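PDB 5JGF: vacuolar aminopeptidase 1 from Saccharomyces cerevisiae, which removes amino acids, preferably neutral or hydrophobic ones, from the N-termini of peptides and proteins in the yeast vacuole, using two zinc ions per subunit. Local coordinates for residues G89-A94 with N297-S302. Sequence-based numbering, arbitrary orientation.
Sequences GSHVDA and NEEIGS. With ZN (zinc ion), chain K; ZN (zinc ion), chain L.
Glu298 lies across one face of the His91 imidazole. Its CB sits 3.6 Å from the ring centroid in a CH-pi contact. CG of Glu298 is anti to its backbone N (chi1 -178°), and a bend at chi2 carries the carboxylate over the same face. Glu298 OE1 stands 3.2 Å from His91 NE2, near the ring rim. His91 NE2 carries no proton and binds a zinc ion at 2.1 Å, so no hydrogen lies between them. His91 ND1 donates to the backbone O of Asp93 at 3.0 Å, nearly in the ring plane. This probably does most to fix the ring's rotation; the bond to Asp93 OD2 is weak.

His91 ends strand 86-91; 297-302 follows the neighbouring parallel strand 289-295 of the mixed sheet. The Asp93 carboxylate turns to 297-302 and takes two backbone N-H groups. Glu299 N meets the syn lone pair of Asp93 OD1 at 3.0 Å. Glu298 N reaches Asp93 OD2 at 3.1 Å, 35° out of the carboxylate plane. Tyr119 OH also bonds to OD1. An alanine at Asp93 would probably leave both N-H groups without their acceptor and let the Glu298-Glu299 turn shift against the zinc site.

Glu299 binds the second zinc through both oxygens, OE2 at 2.0 Å. Asp262 joins the two metals; Asp344 also binds the first and His438 the second. A water bridges the zincs and donates to Glu298 OE1 at 2.6 Å. Asp93 thus probably helps hold His91 and the backbone of both glutamates from the second shell. The arrangement is consistent with a water poised for hydrolysis, as in other two-zinc aminopeptidases.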
loop_
_atom_site.group_PDB
_atom_site.type_symbol
_atom_site.label_atom_id
_atom_site.label_comp_id
_atom_site.label_asym_id
_atom_site.label_seq_id
_atom_site.Cartn_x
_atom_site.Cartn_y
_atom_site.Cartn_z
ATOM N N GLY D 89 -13.762 37.279 32.435
ATOM C CA GLY D 89 -14.694 36.660 31.512
ATOM C C GLY D 89 -14.487 35.159 31.471
ATOM O O GLY D 89 -13.360 34.697 31.317
ATOM N N SER D 90 -15.568 34.398 31.616
ATOM C CA SER D 90 -15.495 32.939 31.596
ATOM C C SER D 90 -16.702 32.386 30.853
ATOM O O SER D 90 -17.637 33.127 30.539
ATOM C CB SER D 90 -15.489 32.387 33.025
ATOM O OG SER D 90 -14.370 32.859 33.753
ATOM N N HIS D 91 -16.693 31.089 30.558
ATOM C CA HIS D 91 -17.843 30.518 29.873
ATOM C C HIS D 91 -18.553 29.493 30.741
ATOM O O HIS D 91 -17.920 28.743 31.486
ATOM C CB HIS D 91 -17.451 29.948 28.491
ATOM C CG HIS D 91 -16.579 28.728 28.530
ATOM N ND1 HIS D 91 -17.093 27.449 28.538
ATOM C CD2 HIS D 91 -15.234 28.592 28.458
ATOM C CE1 HIS D 91 -16.102 26.577 28.462
ATOM N NE2 HIS D 91 -14.964 27.245 28.412
ATOM N N VAL D 92 -19.880 29.503 30.677
ATOM C CA VAL D 92 -20.682 28.591 31.477
ATOM C C VAL D 92 -21.237 27.403 30.713
ATOM O O VAL D 92 -21.874 26.537 31.304
ATOM C CB VAL D 92 -21.842 29.333 32.174
ATOM C CG1 VAL D 92 -21.303 30.149 33.337
ATOM C CG2 VAL D 92 -22.559 30.236 31.180
ATOM N N ASP D 93 -21.023 27.361 29.401
ATOM C CA ASP D 93 -21.491 26.209 28.645
ATOM C C ASP D 93 -20.417 25.140 28.813
ATOM O O ASP D 93 -19.246 25.456 29.027
ATOM C CB ASP D 93 -21.675 26.539 27.154
ATOM C CG ASP D 93 -20.380 26.957 26.469
ATOM O OD1 ASP D 93 -20.084 26.416 25.374
ATOM O OD2 ASP D 93 -19.667 27.829 27.005
ATOM N N ALA D 94 -20.823 23.877 28.757
ATOM C CA ALA D 94 -19.881 22.771 28.875
ATOM C C ALA D 94 -20.279 21.704 27.870
ATOM O O ALA D 94 -21.433 21.650 27.442
ATOM C CB ALA D 94 -19.912 22.195 30.278
ATOM N N ASN D 297 -21.849 29.179 24.734
ATOM C CA ASN D 297 -21.251 28.799 23.461
ATOM C C ASN D 297 -19.755 28.948 23.181
ATOM O O ASN D 297 -19.366 29.060 22.022
ATOM C CB ASN D 297 -22.028 29.490 22.335
ATOM C CG ASN D 297 -23.517 29.195 22.392
ATOM O OD1 ASN D 297 -23.934 28.079 22.714
ATOM N ND2 ASN D 297 -24.328 30.187 22.064
ATOM N N GLU D 298 -18.910 28.943 24.203
ATOM C CA GLU D 298 -17.475 29.035 23.938
ATOM C C GLU D 298 -17.037 27.726 23.268
ATOM O O GLU D 298 -16.168 27.715 22.391
ATOM C CB GLU D 298 -16.694 29.230 25.243
ATOM C CG GLU D 298 -15.168 29.377 25.084
ATOM C CD GLU D 298 -14.458 28.059 24.788
ATOM O OE1 GLU D 298 -14.972 27.000 25.195
ATOM O OE2 GLU D 298 -13.372 28.085 24.166
ATOM N N GLU D 299 -17.664 26.626 23.673
ATOM C CA GLU D 299 -17.318 25.316 23.134
ATOM C C GLU D 299 -17.686 25.128 21.665
ATOM O O GLU D 299 -17.273 24.147 21.047
ATOM C CB GLU D 299 -17.952 24.218 23.985
ATOM C CG GLU D 299 -17.482 24.238 25.448
ATOM C CD GLU D 299 -16.018 23.842 25.628
ATOM O OE1 GLU D 299 -15.258 23.791 24.635
ATOM O OE2 GLU D 299 -15.621 23.586 26.780
ATOM N N ILE D 300 -18.467 26.051 21.105
ATOM C CA ILE D 300 -18.814 25.946 19.695
ATOM C C ILE D 300 -18.347 27.146 18.871
ATOM O O ILE D 300 -18.871 27.404 17.791
ATOM C CB ILE D 300 -20.331 25.722 19.466
ATOM C CG1 ILE D 300 -21.143 26.853 20.096
ATOM C CG2 ILE D 300 -20.744 24.362 20.027
ATOM C CD1 ILE D 300 -22.603 26.830 19.692
ATOM N N GLY D 301 -17.365 27.886 19.384
ATOM C CA GLY D 301 -16.834 29.002 18.618
ATOM C C GLY D 301 -17.129 30.419 19.066
ATOM O O GLY D 301 -16.519 31.362 18.553
ATOM N N SER D 302 -18.066 30.576 19.996
ATOM C CA SER D 302 -18.423 31.888 20.532
ATOM C C SER D 302 -19.130 32.850 19.574
ATOM O O SER D 302 -19.441 33.979 19.962
ATOM C CB SER D 302 -17.173 32.577 21.090
ATOM O OG SER D 302 -16.642 31.863 22.191
HETATM ZN ZN ZN K . -13.063 26.248 28.358
HETATM ZN ZN ZN L . -13.590 23.464 26.541
HETATM O O HOH W 1 -13.272 25.539 26.450
HETATM O O HOH W 2 -10.822 25.344 28.414
#